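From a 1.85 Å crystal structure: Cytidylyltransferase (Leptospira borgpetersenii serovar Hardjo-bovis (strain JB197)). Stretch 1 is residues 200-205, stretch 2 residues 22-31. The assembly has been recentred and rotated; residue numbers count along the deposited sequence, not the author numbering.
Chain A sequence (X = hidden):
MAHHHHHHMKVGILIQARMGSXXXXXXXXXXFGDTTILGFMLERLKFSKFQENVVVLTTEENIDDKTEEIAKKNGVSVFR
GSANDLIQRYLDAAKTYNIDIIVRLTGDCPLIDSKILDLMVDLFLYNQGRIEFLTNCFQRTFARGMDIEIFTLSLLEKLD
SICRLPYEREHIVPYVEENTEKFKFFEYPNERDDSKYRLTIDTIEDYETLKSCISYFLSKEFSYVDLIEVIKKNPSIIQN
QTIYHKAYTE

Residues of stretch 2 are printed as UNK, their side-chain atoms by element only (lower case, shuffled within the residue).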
ATOM      1  N   THR A 200      -7.820   6.254  -3.136  1.00 35.90           N
ATOM      2  CA  THR A 200      -6.938   6.497  -2.012  1.00 31.89           C
ATOM      3  C   THR A 200      -7.584   7.561  -1.125  1.00 32.42           C
ATOM      4  O   THR A 200      -8.571   8.200  -1.519  1.00 36.93           O
ATOM      5  CB  THR A 200      -5.558   6.923  -2.526  1.00 42.20           C
ATOM      6  OG1 THR A 200      -4.667   7.138  -1.431  1.00 60.39           O
ATOM      7  CG2 THR A 200      -5.674   8.155  -3.382  1.00 33.72           C
ATOM      8  N   ILE A 201      -7.095   7.689   0.107  1.00 32.17           N
ATOM      9  CA  ILE A 201      -7.684   8.654   1.043  1.00 35.00           C
ATOM     10  C   ILE A 201      -6.653   9.733   1.352  1.00 35.13           C
ATOM     11  O   ILE A 201      -5.647   9.500   2.038  1.00 34.19           O
ATOM     12  CB  ILE A 201      -8.222   7.987   2.319  1.00 33.38           C
ATOM     13  CG1 ILE A 201      -8.772   9.070   3.259  1.00 35.81           C
ATOM     14  CG2 ILE A 201      -7.164   7.080   2.999  1.00 34.31           C
ATOM     15  CD1 ILE A 201      -9.875   8.586   4.137  1.00 39.63           C
ATOM     16  N   ASP A 202      -6.902  10.917   0.802  1.00 35.10           N
ATOM     17  CA  ASP A 202      -6.139  12.111   1.075  1.00 37.22           C
ATOM     18  C   ASP A 202      -7.018  13.311   1.385  1.00 38.30           C
ATOM     19  O   ASP A 202      -6.493  14.308   1.882  1.00 39.82           O
ATOM     20  CB  ASP A 202      -5.242  12.468  -0.114  1.00 38.34           C
ATOM     21  CG  ASP A 202      -4.095  11.501  -0.291  1.00 41.86           C
ATOM     22  OD1 ASP A 202      -3.295  11.330   0.667  1.00 42.01           O
ATOM     23  OD2 ASP A 202      -4.003  10.927  -1.397  1.00 43.24           O
ATOM     24  N   THR A 203      -8.322  13.244   1.112  1.00 38.59           N
ATOM     25  CA  THR A 203      -9.248  14.337   1.376  1.00 43.07           C
ATOM     26  C   THR A 203     -10.529  13.776   1.975  1.00 44.25           C
ATOM     27  O   THR A 203     -10.796  12.563   1.931  1.00 40.11           O
ATOM     28  CB  THR A 203      -9.612  15.111   0.107  1.00 47.39           C
ATOM     29  OG1 THR A 203     -10.272  14.211  -0.794  1.00 48.96           O
ATOM     30  CG2 THR A 203      -8.384  15.689  -0.556  1.00 46.53           C
ATOM     31  N   ILE A 204     -11.350  14.692   2.493  1.00 38.66           N
ATOM     32  CA  ILE A 204     -12.667  14.325   3.007  1.00 39.65           C
ATOM     33  C   ILE A 204     -13.532  13.746   1.892  1.00 50.68           C
ATOM     34  O   ILE A 204     -14.316  12.809   2.108  1.00 40.67           O
ATOM     35  CB  ILE A 204     -13.335  15.549   3.663  1.00 41.94           C
ATOM     36  CG1 ILE A 204     -12.665  15.863   4.993  1.00 45.45           C
ATOM     37  CG2 ILE A 204     -14.826  15.324   3.855  1.00 43.64           C
ATOM     38  CD1 ILE A 204     -12.586  14.679   5.895  1.00 40.39           C
ATOM     39  N   GLU A 205     -13.407  14.303   0.682  1.00 41.16           N
ATOM     40  CA  GLU A 205     -14.158  13.800  -0.463  1.00 42.02           C
ATOM     41  C   GLU A 205     -13.741  12.364  -0.809  1.00 40.65           C
ATOM     42  O   GLU A 205     -14.577  11.545  -1.221  1.00 47.30           O
ATOM     43  CB  GLU A 205     -13.949  14.730  -1.658  1.00 43.65           C
ATOM     44  CG  GLU A 205     -14.543  16.131  -1.495  1.00 50.90           C
ATOM     45  CD  GLU A 205     -13.786  17.019  -0.495  1.00 59.11           C
ATOM     46  OE1 GLU A 205     -12.552  16.860  -0.339  1.00 54.71           O
ATOM     47  OE2 GLU A 205     -14.439  17.882   0.137  1.00 61.58           O
ATOM     48  N   UNK A  22       0.948  13.749   5.742  1.00 41.28           N
ATOM     49  CA  UNK A  22       1.001  15.051   5.092  1.00 43.90           C
ATOM     50  C   UNK A  22      -0.384  15.504   4.654  1.00 45.78           C
ATOM     51  O   UNK A  22      -0.760  16.668   4.842  1.00 48.45           O
ATOM     52  c   UNK A  22       2.253  16.371   3.389  1.00 59.79           C
ATOM     53  o   UNK A  22       3.178  14.359   4.293  1.00 63.86           O
ATOM     54  c   UNK A  22       1.950  14.985   3.896  1.00 53.51           C
ATOM     55  N   UNK A  23      -1.160  14.602   4.064  1.00 38.44           N
ATOM     56  CA  UNK A  23      -2.511  14.913   3.640  1.00 40.28           C
ATOM     57  C   UNK A  23      -3.493  14.266   4.605  1.00 37.39           C
ATOM     58  O   UNK A  23      -3.355  13.074   4.936  1.00 36.58           O
ATOM     59  c   UNK A  23      -1.808  15.082   1.200  1.00 53.98           C
ATOM     60  c   UNK A  23      -2.753  14.442   2.206  1.00 46.10           C
ATOM     61  n   UNK A  23      -3.415  15.642  -0.568  1.00 71.15           N
ATOM     62  c   UNK A  23      -4.157  15.480  -1.659  1.00 70.66           C
ATOM     63  n   UNK A  23      -5.193  16.276  -1.875  1.00 65.96           N
ATOM     64  c   UNK A  23      -2.251  14.825  -0.228  1.00 64.28           C
ATOM     65  n   UNK A  23      -3.865  14.517  -2.530  1.00 76.66           N
ATOM     66  N   UNK A  24      -4.444  15.070   5.070  1.00 34.22           N
ATOM     67  CA  UNK A  24      -5.512  14.650   5.970  1.00 35.40           C
ATOM     68  C   UNK A  24      -4.955  13.910   7.190  1.00 38.43           C
ATOM     69  O   UNK A  24      -5.289  12.739   7.423  1.00 31.94           O
ATOM     70  c   UNK A  24      -6.543  13.803   5.234  1.00 36.08           C
ATOM     71  c   UNK A  24      -8.807  12.689   5.115  1.00 41.57           C
ATOM     72  c   UNK A  24      -7.916  13.673   5.889  1.00 35.14           C
ATOM     73  c   UNK A  24      -8.560  15.054   5.953  1.00 32.78           C
ATOM     74  N   UNK A  25      -4.101  14.562   7.985  1.00 34.78           N
ATOM     75  CA  UNK A  25      -3.590  13.917   9.201  1.00 32.11           C
ATOM     76  C   UNK A  25      -4.743  13.359  10.031  1.00 34.34           C
ATOM     77  O   UNK A  25      -5.800  13.983  10.144  1.00 36.01           O
ATOM     78  c   UNK A  25      -2.853  15.054   9.927  1.00 32.69           C
ATOM     79  c   UNK A  25      -3.678  15.972   7.870  1.00 35.18           C
ATOM     80  c   UNK A  25      -3.399  16.349   9.300  1.00 36.62           C
ATOM     81  N   UNK A  26      -4.553  12.141  10.562  1.00 34.60           N
ATOM     82  CA  UNK A  26      -5.564  11.470  11.361  1.00 33.08           C
ATOM     83  C   UNK A  26      -6.437  10.514  10.584  1.00 36.80           C
ATOM     84  O   UNK A  26      -7.253   9.795  11.185  1.00 33.15           O
ATOM     85  N   UNK A  27      -6.294  10.478   9.265  1.00 30.50           N
ATOM     86  CA  UNK A  27      -7.250   9.746   8.445  1.00 36.76           C
ATOM     87  C   UNK A  27      -7.207   8.248   8.730  1.00 34.44           C
ATOM     88  O   UNK A  27      -8.234   7.583   8.625  1.00 33.32           O
ATOM     89  c   UNK A  27      -5.164  10.198   5.182  1.00 31.17           C
ATOM     90  n   UNK A  27      -3.259  10.479   3.580  1.00 32.89           N
ATOM     91  c   UNK A  27      -6.987  10.022   6.962  1.00 33.10           C
ATOM     92  c   UNK A  27      -5.615   9.478   6.458  1.00 31.19           C
ATOM     93  c   UNK A  27      -3.826   9.626   4.670  1.00 41.70           C
ATOM     94  N   UNK A  28      -6.044   7.699   9.105  1.00 32.36           N
ATOM     95  CA  UNK A  28      -5.981   6.253   9.287  1.00 32.69           C
ATOM     96  C   UNK A  28      -6.816   5.798  10.470  1.00 37.74           C
ATOM     97  O   UNK A  28      -7.166   4.614  10.554  1.00 37.66           O
ATOM     98  c   UNK A  28      -3.872   6.360  10.705  1.00 32.52           C
ATOM     99  c   UNK A  28      -3.721   6.079   8.172  1.00 33.60           C
ATOM    100  c   UNK A  28      -4.524   5.776   9.450  1.00 31.42           C
ATOM    101  c   UNK A  28      -2.464   5.792  10.968  1.00 34.52           C
ATOM    102  N   UNK A  29      -7.163   6.717  11.376  1.00 34.65           N
ATOM    103  CA  UNK A  29      -7.996   6.433  12.536  1.00 34.00           C
ATOM    104  C   UNK A  29      -9.463   6.796  12.320  1.00 37.42           C
ATOM    105  O   UNK A  29     -10.257   6.682  13.257  1.00 39.02           O
ATOM    106  c   UNK A  29      -7.449   7.176  13.773  1.00 33.97           C
ATOM    107  N   UNK A  30      -9.839   7.244  11.126  1.00 32.80           N
ATOM    108  CA  UNK A  30     -11.228   7.587  10.869  1.00 35.68           C
ATOM    109  C   UNK A  30     -12.116   6.342  10.892  1.00 36.44           C
ATOM    110  O   UNK A  30     -11.702   5.259  10.446  1.00 37.21           O
ATOM    111  c   UNK A  30     -10.915  10.115   7.930  1.00 37.93           C
ATOM    112  c   UNK A  30     -11.377   8.272   9.517  1.00 34.44           C
ATOM    113  c   UNK A  30     -11.979  10.565  10.145  1.00 39.75           C
ATOM    114  c   UNK A  30     -10.957   9.723   9.389  1.00 38.61           C
ATOM    115  N   UNK A  31     -13.345   6.478  11.386  1.00 34.71           N
ATOM    116  CA  UNK A  31     -14.293   5.360  11.340  1.00 39.00           C
ATOM    117  C   UNK A  31     -14.516   4.914   9.905  1.00 44.57           C
ATOM    118  O   UNK A  31     -14.665   5.741   9.002  1.00 40.82           O
ATOM    119  c   UNK A  31     -15.573   5.951  11.944  1.00 39.84           C
ATOM    120  c   UNK A  31     -15.120   7.111  12.755  1.00 49.10           C
ATOM    121  c   UNK A  31     -13.897   7.658  12.089  1.00 36.22           C
TER

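Position 22 carries three side-chain atoms, a carbon bearing one oxygen and one carbon, and they make no contact with stretch 1. Branching at the first carbon with one hydroxyl defines threonine, Thr22.

Position 23 has a chain of three carbons, then a nitrogen, then a carbon carrying two more nitrogens. Its CA lies 5.3 Å from the CA of Asp202, and its CA-to-CB bond points toward stretch 1. One terminal nitrogen of position 23 is 3.5 Å from Asp202 CB; the other is 3.5 Å from Thr203 CG2. The planar terminus is a guanidinium, so the residue is Arg23, and Asp202 CB sits over one face of that group.

Position 24 shows four carbons forked at the second, with no heteroatom. Its CB lies 3.4 Å from Asp202 O. One terminal carbon of position 24 is 4.1 Å from Ile201 CG1 and 3.7 Å from Thr203 C, and the other is 4.0 Å from Ile204 CD1, so the fork packs against both isoleucines. This is leucine, Leu24.

At position 25, three carbons close a ring onto the backbone nitrogen, out of reach of stretch 1, which identifies Pro25.

Position 26 has no side-chain atoms and is therefore Gly26. Its phi/psi of 95/-6 would jam a CB against the carbonyl oxygen of the preceding residue, so the backbone itself calls for glycine. The type II turn running from Leu24 places Gly26 just before its last residue.

Position 27 has four carbons in a row ending in nitrogen. That terminal nitrogen lies 3.0 Å from Ile201 O and 3.0 Å from Asp202 OD1, which fits lysine. After chi1 in p, the remaining chi angles of Lys27 are all t, giving an extended arm. Lys27 NZ donates to Ile201 O and, at 2.9 Å, to Arg23 O; its hydrogen bond to Asp202 OD1 is weak and forms part of a salt bridge. The turn is closed by Lys27 N donating to Leu24 O at 3.1 Å.

Position 28 has four carbons forked at the first, one arm two carbons long; the end leads away from stretch 1. This is Ile28, which is buried.

A single carbon at position 29, out of reach, gives Ala29.

Position 30 again has four carbons forked at the second, one terminal carbon meeting Ile201 CD1 at 4.2 Å. This is Leu30.

Position 31 closes three carbons onto its own nitrogen, out of reach: Pro31.

The contact buries 417 Å², both sides summed, and combines a polar anchor with an apolar patch. Lys27 NZ ties a backbone carbonyl of its own stretch to a carbonyl and a carboxylate across the gap, and its charge is matched by Asp202. Asp202 OD2 is also 3.8 Å from Arg23 NH1, but well out of the guanidinium plane; this long salt bridge is a matter of charge, with no N-H aimed at the oxygen. Beside these polar links, Leu24 packs against Ile201 and Ile204, and Leu30 extends the apolar contact at Ile201.

Stretch 2, residues 22-31: TRLPGKIALP
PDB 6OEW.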